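Local atomic coordinates of mandelate racemase/muconate lactonizing enzyme, C-terminal domain protein (Paracoccus denitrificans, PDB entry 4DWD), a protein that binds magnesium and, as a member of the enolase superfamily, probably acts as a hydro-lyase on a substrate that is not established. Residues G195-N200 against W221-V226; Y129-G134 against K160-G165; G206-G211 against Q239-T244. One frame throughout, in Å; residues are numbered along the deposited sequence. Where two conformers were deposited one is given.

Interaction 1 of 3, residues G195-N200 against W221-V226; sequences GFDANN and WFEEPV
Asn200 and Glu224 meet where two parallel strands run out into their loops. Asn200 has the largest area buried here, and its amide nitrogen makes two bonds. ND2 donates to Val226 O at 2.9 Å, almost straight and in the plane of the amide. Glu224 is modelled in two conformers; in the one given, Asn200 ND2 also donates to Glu224 OE1 at 2.7 Å, using the anti lone pair of that oxygen, with the amide plane turned 74° from the carboxylate. Val226 O is thus the steadier hold; together the two would hold the amide's rotation. The backbone N of Asn200 adds a bond to Glu224 O. An alanine here would probably leave Glu224 OE1 and Val226 O without their shared donor, the Glu224 carboxylate then being held on its OE2 side by Gly248 N.

Glu223 and Phe196 carry the strand part. Glu223 N donates to Phe196 O at 2.8 Å. The Glu223 carboxylate stacks on that of Asp197, with planes 22° apart and Asp197 OD2 3.4 Å from Glu223 OE2. Both residues are calcium ligands in a structure of this protein. No metal is bound to this chain here; Lys160, which forms a salt bridge with Glu223 OE1, probably offsets part of the like-charge repulsion. Glu223 OE1 also accepts from Trp221 NE1. On the other face of the sheet, Phe196 CD1 lies 3.7 Å from Phe222 CE1, the two side chains pointing the same way. Gly195 CA sits over the centre of the six-membered ring of Trp221.

This is a beta-alpha-beta unit of the enolase-superfamily barrel. Helix 204-216 connects the strands and covers Phe196 and Phe222 through Leu214. Strand 158-162 flanks strand 194-197, and strand 244-246 flanks strand 221-223.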
loop_
_atom_site.group_PDB
_atom_site.type_symbol
_atom_site.label_atom_id
_atom_site.label_comp_id
_atom_site.label_asym_id
_atom_site.label_seq_id
_atom_site.Cartn_x
_atom_site.Cartn_y
_atom_site.Cartn_z
ATOM N N GLY B 195 2.247 11.040 -31.671
ATOM C CA GLY B 195 2.527 11.326 -30.260
ATOM C C GLY B 195 2.462 12.822 -29.992
ATOM O O GLY B 195 2.604 13.649 -30.904
ATOM N N PHE B 196 2.250 13.171 -28.727
ATOM C CA PHE B 196 2.155 14.561 -28.303
ATOM C C PHE B 196 3.130 14.733 -27.146
ATOM O O PHE B 196 3.047 14.000 -26.153
ATOM C CB PHE B 196 0.709 14.828 -27.861
ATOM C CG PHE B 196 0.418 16.256 -27.453
ATOM C CD1 PHE B 196 0.914 16.784 -26.257
ATOM C CD2 PHE B 196 -0.415 17.057 -28.233
ATOM C CE1 PHE B 196 0.613 18.086 -25.865
ATOM C CE2 PHE B 196 -0.711 18.356 -27.845
ATOM C CZ PHE B 196 -0.191 18.878 -26.663
ATOM N N ASP B 197 4.047 15.690 -27.277
ATOM C CA ASP B 197 5.042 15.953 -26.239
ATOM C C ASP B 197 4.735 17.316 -25.627
ATOM O O ASP B 197 4.888 18.353 -26.283
ATOM C CB ASP B 197 6.441 15.895 -26.867
ATOM C CG ASP B 197 7.570 16.034 -25.851
ATOM O OD1 ASP B 197 7.335 16.414 -24.699
ATOM O OD2 ASP B 197 8.716 15.766 -26.248
ATOM N N ALA B 198 4.266 17.299 -24.382
ATOM C CA ALA B 198 3.905 18.515 -23.661
ATOM C C ALA B 198 5.090 19.332 -23.164
ATOM O O ALA B 198 4.908 20.489 -22.765
ATOM C CB ALA B 198 2.995 18.178 -22.487
ATOM N N ASN B 199 6.284 18.734 -23.149
ATOM C CA ASN B 199 7.467 19.415 -22.599
ATOM C C ASN B 199 7.128 20.076 -21.261
ATOM O O ASN B 199 7.438 21.246 -21.024
ATOM C CB ASN B 199 8.052 20.417 -23.608
ATOM C CG ASN B 199 8.554 19.740 -24.864
ATOM O OD1 ASN B 199 7.951 19.865 -25.934
ATOM N ND2 ASN B 199 9.648 19.003 -24.744
ATOM N N ASN B 200 6.486 19.292 -20.394
ATOM C CA ASN B 200 6.304 19.638 -18.981
ATOM C C ASN B 200 5.322 20.785 -18.765
ATOM O O ASN B 200 5.394 21.490 -17.754
ATOM C CB ASN B 200 7.668 19.941 -18.331
ATOM C CG ASN B 200 8.705 18.884 -18.647
ATOM O OD1 ASN B 200 9.636 19.141 -19.411
ATOM N ND2 ASN B 200 8.557 17.694 -18.071
ATOM N N TRP B 221 0.911 8.204 -27.819
ATOM C CA TRP B 221 1.601 8.460 -26.556
ATOM C C TRP B 221 1.620 9.913 -26.228
ATOM O O TRP B 221 1.398 10.760 -27.105
ATOM C CB TRP B 221 3.002 7.828 -26.499
ATOM C CG TRP B 221 4.138 8.542 -27.173
ATOM C CD1 TRP B 221 5.076 9.384 -26.579
ATOM C CD2 TRP B 221 4.523 8.455 -28.577
ATOM N NE1 TRP B 221 6.009 9.801 -27.499
ATOM C CE2 TRP B 221 5.730 9.269 -28.725
ATOM C CE3 TRP B 221 4.023 7.780 -29.687
ATOM C CZ2 TRP B 221 6.376 9.410 -29.950
ATOM C CZ3 TRP B 221 4.686 7.931 -30.913
ATOM C CH2 TRP B 221 5.831 8.726 -31.037
ATOM N N PHE B 222 1.899 10.194 -24.959
ATOM C CA PHE B 222 1.786 11.532 -24.359
ATOM C C PHE B 222 3.019 11.730 -23.496
ATOM O O PHE B 222 3.127 11.150 -22.418
ATOM C CB PHE B 222 0.495 11.564 -23.530
ATOM C CG PHE B 222 0.109 12.909 -22.938
ATOM C CD1 PHE B 222 0.558 14.141 -23.452
ATOM C CD2 PHE B 222 -0.806 12.932 -21.880
ATOM C CE1 PHE B 222 0.118 15.349 -22.889
ATOM C CE2 PHE B 222 -1.232 14.133 -21.316
ATOM C CZ PHE B 222 -0.782 15.339 -21.818
ATOM N N GLU B 223 3.968 12.516 -24.004
ATOM C CA GLU B 223 5.288 12.630 -23.411
ATOM C C GLU B 223 5.388 13.812 -22.455
ATOM O O GLU B 223 4.927 14.914 -22.766
ATOM C CB GLU B 223 6.322 12.742 -24.542
ATOM C CG GLU B 223 7.776 12.732 -24.112
ATOM C CD GLU B 223 8.727 12.440 -25.262
ATOM O OE1 GLU B 223 8.293 11.835 -26.269
ATOM O OE2 GLU B 223 9.921 12.788 -25.133
ATOM N N GLU B 224 6.008 13.562 -21.297
ATOM C CA GLU B 224 6.347 14.602 -20.316
ATOM C C GLU B 224 5.191 15.579 -20.019
ATOM O O GLU B 224 5.346 16.798 -20.119
ATOM C CB GLU B 224 7.622 15.349 -20.742
ATOM C CG GLU B 224 8.872 14.476 -20.811
ATOM C CD GLU B 224 9.618 14.366 -19.485
ATOM O OE1 GLU B 224 9.469 15.253 -18.610
ATOM O OE2 GLU B 224 10.387 13.403 -19.318
ATOM N N PRO B 225 4.021 15.047 -19.605
ATOM C CA PRO B 225 2.887 15.958 -19.374
ATOM C C PRO B 225 3.078 16.988 -18.244
ATOM O O PRO B 225 2.618 18.129 -18.378
ATOM C CB PRO B 225 1.720 15.002 -19.042
ATOM C CG PRO B 225 2.366 13.699 -18.663
ATOM C CD PRO B 225 3.621 13.627 -19.492
ATOM N N VAL B 226 3.714 16.582 -17.141
ATOM C CA VAL B 226 3.890 17.465 -15.977
ATOM C C VAL B 226 5.368 17.791 -15.787
ATOM O O VAL B 226 6.222 17.226 -16.476
ATOM C CB VAL B 226 3.272 16.848 -14.692
ATOM C CG1 VAL B 226 1.794 16.559 -14.926
ATOM C CG2 VAL B 226 4.018 15.581 -14.245
#

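Interaction 2 of 3, residues Y129-G134 against K160-G165; sequences YSSIGG and KIRWDG
Tyr129 crosses Lys160 at a slant, and the two meet again at the lysine's polar end. Tyr129 CE1 lies 3.5 Å from Lys160 CB. Lys160 NZ donates to Tyr129 OH at 2.9 Å. The lysine starts extended, with CG anti to the backbone N, and bends at chi3 (82°), which turns CE to within 3.5 Å of Ser131 OG. Arg162 reaches back over the end of strand 125-132. Its NH1 donates to Ser131 OG at 3.0 Å, with the oxygen tilted 22° from the guanidinium plane. Gly133 CA lies over one face of that guanidinium, towards the rim. A side chain on Gly133 would collide with Arg162 NH2 and Asp164 OD2. Asp164 OD2 accepts from Gly134 N through its anti lone pair and also pairs with Arg162 NH2 in a salt bridge 3.4 Å long.

Beneath these groups the backbones pair as parallel strands. Lys160 N donates to Ser130 O, Ile132 N to Lys160 O, and Arg162 N to Ile132 O at 2.7 Å.

A second shell holds the polar groups in place. Glu223 is the second partner of Lys160 NZ. Asp327 forms a salt bridge with Arg162 NH1, and Glu324 a hydrogen bond with Ser131 OG.

The contact joins two strands of the barrel in a beta-alpha-beta unit. Connecting helix 140-154 covers Ile132 and Ile161 through Val147, and helix 174-188 packs on Ile161 and Trp163. Strand 194-197 continues the sheet beyond strand 158-162.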
loop_
_atom_site.group_PDB
_atom_site.type_symbol
_atom_site.label_atom_id
_atom_site.label_comp_id
_atom_site.label_asym_id
_atom_site.label_seq_id
_atom_site.Cartn_x
_atom_site.Cartn_y
_atom_site.Cartn_z
ATOM N N TYR B 129 10.626 8.308 -36.504
ATOM C CA TYR B 129 9.468 9.192 -36.343
ATOM C C TYR B 129 9.908 10.640 -36.449
ATOM O O TYR B 129 10.968 11.010 -35.937
ATOM C CB TYR B 129 8.676 8.895 -35.052
ATOM C CG TYR B 129 9.220 9.372 -33.710
ATOM C CD1 TYR B 129 9.032 10.686 -33.288
ATOM C CD2 TYR B 129 9.861 8.483 -32.829
ATOM C CE1 TYR B 129 9.479 11.114 -32.043
ATOM C CE2 TYR B 129 10.316 8.906 -31.581
ATOM C CZ TYR B 129 10.121 10.222 -31.199
ATOM O OH TYR B 129 10.550 10.667 -29.975
ATOM N N SER B 130 9.115 11.451 -37.147
ATOM C CA SER B 130 9.403 12.872 -37.279
ATOM C C SER B 130 9.003 13.563 -35.989
ATOM O O SER B 130 7.818 13.571 -35.618
ATOM C CB SER B 130 8.626 13.483 -38.450
ATOM O OG SER B 130 9.001 12.897 -39.681
ATOM N N SER B 131 9.997 14.128 -35.310
ATOM C CA SER B 131 9.800 14.794 -34.034
ATOM C C SER B 131 9.864 16.296 -34.298
ATOM O O SER B 131 10.930 16.825 -34.616
ATOM C CB SER B 131 10.884 14.344 -33.066
ATOM O OG SER B 131 10.638 14.834 -31.767
ATOM N N ILE B 132 8.712 16.955 -34.181
ATOM C CA ILE B 132 8.507 18.329 -34.646
ATOM C C ILE B 132 8.230 19.253 -33.468
ATOM O O ILE B 132 7.170 19.168 -32.831
ATOM C CB ILE B 132 7.339 18.368 -35.644
ATOM C CG1 ILE B 132 7.597 17.325 -36.746
ATOM C CG2 ILE B 132 7.112 19.787 -36.159
ATOM C CD1 ILE B 132 6.447 17.078 -37.684
ATOM N N GLY B 133 9.180 20.138 -33.185
ATOM C CA GLY B 133 9.118 20.968 -31.983
ATOM C C GLY B 133 8.557 22.351 -32.221
ATOM O O GLY B 133 8.219 22.708 -33.349
ATOM N N GLY B 134 8.463 23.123 -31.142
ATOM C CA GLY B 134 8.131 24.539 -31.223
ATOM C C GLY B 134 6.683 24.858 -31.531
ATOM O O GLY B 134 6.385 25.901 -32.106
ATOM N N LYS B 160 5.623 12.984 -33.985
ATOM C CA LYS B 160 5.431 13.520 -32.633
ATOM C C LYS B 160 5.476 15.025 -32.718
ATOM O O LYS B 160 6.422 15.579 -33.285
ATOM C CB LYS B 160 6.512 13.006 -31.665
ATOM C CG LYS B 160 6.276 13.397 -30.209
ATOM C CD LYS B 160 7.315 12.835 -29.259
ATOM C CE LYS B 160 8.565 13.697 -29.238
ATOM N NZ LYS B 160 9.679 13.037 -28.494
ATOM N N ILE B 161 4.447 15.674 -32.184
ATOM C CA ILE B 161 4.411 17.140 -32.109
ATOM C C ILE B 161 4.762 17.582 -30.687
ATOM O O ILE B 161 4.145 17.139 -29.711
ATOM C CB ILE B 161 3.063 17.732 -32.597
ATOM C CG1 ILE B 161 1.855 17.007 -31.958
ATOM C CG2 ILE B 161 3.014 17.628 -34.117
ATOM C CD1 ILE B 161 0.502 17.612 -32.319
ATOM N N ARG B 162 5.777 18.433 -30.579
ATOM C CA ARG B 162 6.291 18.868 -29.270
ATOM C C ARG B 162 6.021 20.344 -29.077
ATOM O O ARG B 162 6.023 21.114 -30.040
ATOM C CB ARG B 162 7.806 18.623 -29.153
ATOM C CG ARG B 162 8.316 17.345 -29.803
ATOM C CD ARG B 162 9.730 16.988 -29.333
ATOM N NE ARG B 162 10.617 18.146 -29.427
ATOM C CZ ARG B 162 11.272 18.516 -30.527
ATOM N NH1 ARG B 162 11.188 17.797 -31.647
ATOM N NH2 ARG B 162 12.020 19.609 -30.505
ATOM N N TRP B 163 5.825 20.744 -27.826
ATOM C CA TRP B 163 5.418 22.107 -27.528
ATOM C C TRP B 163 6.534 23.064 -27.325
ATOM O O TRP B 163 6.510 24.172 -27.878
ATOM C CB TRP B 163 4.406 22.125 -26.379
ATOM C CG TRP B 163 3.048 22.386 -26.952
ATOM C CD1 TRP B 163 2.219 23.473 -26.697
ATOM C CD2 TRP B 163 2.361 21.608 -27.986
ATOM N NE1 TRP B 163 1.088 23.407 -27.462
ATOM C CE2 TRP B 163 1.112 22.315 -28.264
ATOM C CE3 TRP B 163 2.643 20.429 -28.684
ATOM C CZ2 TRP B 163 0.187 21.837 -29.190
ATOM C CZ3 TRP B 163 1.712 19.960 -29.612
ATOM C CH2 TRP B 163 0.515 20.657 -29.871
ATOM N N ASP B 164 7.522 22.651 -26.541
ATOM C CA ASP B 164 8.655 23.508 -26.200
ATOM C C ASP B 164 8.239 24.908 -25.737
ATOM O O ASP B 164 8.775 25.918 -26.208
ATOM C CB ASP B 164 9.636 23.574 -27.374
ATOM C CG ASP B 164 10.211 22.224 -27.698
ATOM O OD1 ASP B 164 10.812 21.625 -26.780
ATOM O OD2 ASP B 164 10.028 21.751 -28.841
ATOM N N GLY B 165 7.294 24.955 -24.800
ATOM C CA GLY B 165 6.871 26.221 -24.200
ATOM C C GLY B 165 7.765 26.651 -23.040
ATOM O O GLY B 165 8.780 26.019 -22.747
#

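Interaction 3 of 3, residues G206-G211 against Q239-T244; sequences GAIRVG and QRLDIT
Leu241 points its isobutyl end at helix 204-216, where Ile208 and Gly211 receive it. Its CG stands anti to the carbonyl carbon (chi1 -69°), and both methyls face the helix. Leu241 CD1 lies 3.9 Å from Gly211 CA. Leu241 CD2 lies 3.9 Å from Ile208 O. A side chain on Gly211 would run into Leu241 CD1, so the missing CB lets the leucine come close to the helix backbone.

Ile208 meets Leu241 at a slant. The end of the isoleucine does the touching, with Ile208 CD1 4.0 Å from Leu241 CG. The same methyl also reaches the residue before. Ile208 CD1 is 3.9 Å from Arg240 CB, and the two side chains cross at about a right angle. The arginine bends at chi3 (74°), which turns NE out of line with the chain. Ile208 CD1 lies over one face of the guanidinium, 4.2 Å above its plane and offset towards the rim. Ile208 is modelled in two conformers; these CD1 contacts hold for the one given and may be partly lost in the other. At the other end of the contact, Ile243 CG2 approaches Gly211 O at 4.0 Å.

Leu241 is the first residue to leave helical geometry after helix 231-240. Leu241 and Ile243 also touch Phe222 of strand 221-223.

No hydrogen bond joins the two segments. Their cohesion is apolar, with the aliphatic start of Arg240 taking part. The charged end of Arg240 finds its partners outside: NH1 pairs with Glu236, and NH2 donates to Leu241 O of the second subunit. The chemistry thus implies an apolar junction between helix 204-216 and the end and following turn of helix 231-240; of the arginine's bonds, the one from NH2 reaches a neighbouring subunit.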
loop_
_atom_site.group_PDB
_atom_site.type_symbol
_atom_site.label_atom_id
_atom_site.label_comp_id
_atom_site.label_asym_id
_atom_site.label_seq_id
_atom_site.Cartn_x
_atom_site.Cartn_y
_atom_site.Cartn_z
ATOM N N GLY B 206 -4.547 19.540 -15.655
ATOM C CA GLY B 206 -4.438 19.923 -17.061
ATOM C C GLY B 206 -4.003 18.744 -17.909
ATOM O O GLY B 206 -4.466 18.576 -19.048
ATOM N N ALA B 207 -3.069 17.952 -17.381
ATOM C CA ALA B 207 -2.566 16.767 -18.083
ATOM C C ALA B 207 -3.649 15.724 -18.312
ATOM O O ALA B 207 -3.728 15.128 -19.378
ATOM C CB ALA B 207 -1.413 16.146 -17.315
ATOM N N ILE B 208 -4.483 15.495 -17.306
ATOM C CA ILE B 208 -5.623 14.580 -17.439
ATOM C C ILE B 208 -6.566 15.091 -18.536
ATOM O O ILE B 208 -6.999 14.333 -19.414
ATOM C CB ILE B 208 -6.394 14.425 -16.099
ATOM C CG1 ILE B 208 -5.498 13.832 -15.005
ATOM C CG2 ILE B 208 -7.646 13.563 -16.273
ATOM C CD1 ILE B 208 -4.907 12.483 -15.361
ATOM N N ARG B 209 -6.866 16.387 -18.489
ATOM C CA ARG B 209 -7.771 16.996 -19.475
ATOM C C ARG B 209 -7.230 16.866 -20.910
ATOM O O ARG B 209 -7.940 16.413 -21.826
ATOM C CB ARG B 209 -8.013 18.463 -19.104
ATOM C CG ARG B 209 -9.048 19.171 -19.960
ATOM C CD ARG B 209 -9.228 20.608 -19.485
ATOM N NE ARG B 209 -10.363 21.256 -20.134
ATOM C CZ ARG B 209 -11.607 21.294 -19.657
ATOM N NH1 ARG B 209 -12.540 21.917 -20.352
ATOM N NH2 ARG B 209 -11.930 20.712 -18.500
ATOM N N VAL B 210 -5.968 17.232 -21.114
ATOM C CA VAL B 210 -5.356 17.061 -22.431
ATOM C C VAL B 210 -5.274 15.581 -22.831
ATOM O O VAL B 210 -5.593 15.232 -23.966
ATOM C CB VAL B 210 -3.974 17.743 -22.484
ATOM C CG1 VAL B 210 -3.255 17.459 -23.797
ATOM C CG2 VAL B 210 -4.155 19.239 -22.315
ATOM N N GLY B 211 -4.859 14.724 -21.899
ATOM C CA GLY B 211 -4.818 13.284 -22.139
ATOM C C GLY B 211 -6.120 12.712 -22.666
ATOM O O GLY B 211 -6.109 11.936 -23.628
ATOM N N GLN B 239 -0.848 6.327 -14.738
ATOM C CA GLN B 239 -1.771 5.277 -14.337
ATOM C C GLN B 239 -3.227 5.679 -14.473
ATOM O O GLN B 239 -4.076 4.816 -14.642
ATOM C CB GLN B 239 -1.469 4.808 -12.919
ATOM C CG GLN B 239 -0.170 4.023 -12.816
ATOM C CD GLN B 239 -0.215 2.698 -13.555
ATOM O OE1 GLN B 239 -1.181 1.930 -13.430
ATOM N NE2 GLN B 239 0.822 2.422 -14.338
ATOM N N ARG B 240 -3.504 6.980 -14.413
ATOM C CA ARG B 240 -4.893 7.467 -14.490
ATOM C C ARG B 240 -5.414 7.473 -15.924
ATOM O O ARG B 240 -6.597 7.275 -16.134
ATOM C CB ARG B 240 -5.017 8.853 -13.853
ATOM C CG ARG B 240 -5.014 8.775 -12.333
ATOM C CD ARG B 240 -4.913 10.121 -11.650
ATOM N NE ARG B 240 -6.181 10.831 -11.744
ATOM C CZ ARG B 240 -6.420 12.004 -11.178
ATOM N NH1 ARG B 240 -5.468 12.612 -10.477
ATOM N NH2 ARG B 240 -7.613 12.568 -11.328
ATOM N N LEU B 241 -4.531 7.677 -16.896
ATOM C CA LEU B 241 -4.912 7.763 -18.309
ATOM C C LEU B 241 -4.832 6.422 -19.020
ATOM O O LEU B 241 -4.237 5.462 -18.500
ATOM C CB LEU B 241 -4.024 8.783 -19.032
ATOM C CG LEU B 241 -4.258 10.239 -18.634
ATOM C CD1 LEU B 241 -3.206 11.061 -19.353
ATOM C CD2 LEU B 241 -5.654 10.702 -19.049
ATOM N N ASP B 242 -5.437 6.363 -20.209
ATOM C CA ASP B 242 -5.306 5.208 -21.093
ATOM C C ASP B 242 -4.166 5.412 -22.087
ATOM O O ASP B 242 -3.394 4.485 -22.345
ATOM C CB ASP B 242 -6.610 4.951 -21.859
ATOM C CG ASP B 242 -7.742 4.464 -20.969
ATOM O OD1 ASP B 242 -7.482 3.962 -19.846
ATOM O OD2 ASP B 242 -8.898 4.597 -21.419
ATOM N N ILE B 243 -4.069 6.610 -22.657
ATOM C CA ILE B 243 -2.955 6.926 -23.575
ATOM C C ILE B 243 -1.642 6.705 -22.817
ATOM O O ILE B 243 -1.547 6.994 -21.630
ATOM C CB ILE B 243 -3.044 8.363 -24.144
ATOM C CG1 ILE B 243 -1.932 8.604 -25.190
ATOM C CG2 ILE B 243 -3.000 9.416 -23.032
ATOM C CD1 ILE B 243 -2.150 9.853 -26.023
ATOM N N THR B 244 -0.640 6.172 -23.504
ATOM C CA THR B 244 0.633 5.850 -22.867
ATOM C C THR B 244 1.395 7.115 -22.538
ATOM O O THR B 244 1.799 7.852 -23.437
ATOM C CB THR B 244 1.496 4.995 -23.789
ATOM O OG1 THR B 244 0.766 3.820 -24.144
ATOM C CG2 THR B 244 2.814 4.604 -23.087
#

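From the N terminus, interaction 2 comes first. It closes a loop through helix 140-154 and pairs strands 125-132 and 158-162. It is complete before interaction 1 opens. Interaction 1 closes the next beta-alpha-beta loop, through helix 204-216, between strands 194-197 and 221-223. Interaction 3 starts within that loop and ends beyond it, so interactions 1 and 3 cross along the chain. Strands 158-162 and 194-197 are neighbours, which makes interactions 1 and 2 parts of one sheet. Interaction 3 meets interaction 1 around Phe222. Interactions 2 and 3 do not touch. Interactions 1 and 2 join neighbouring strands of the barrel; interaction 3 joins neighbouring parts of its outer helical layer.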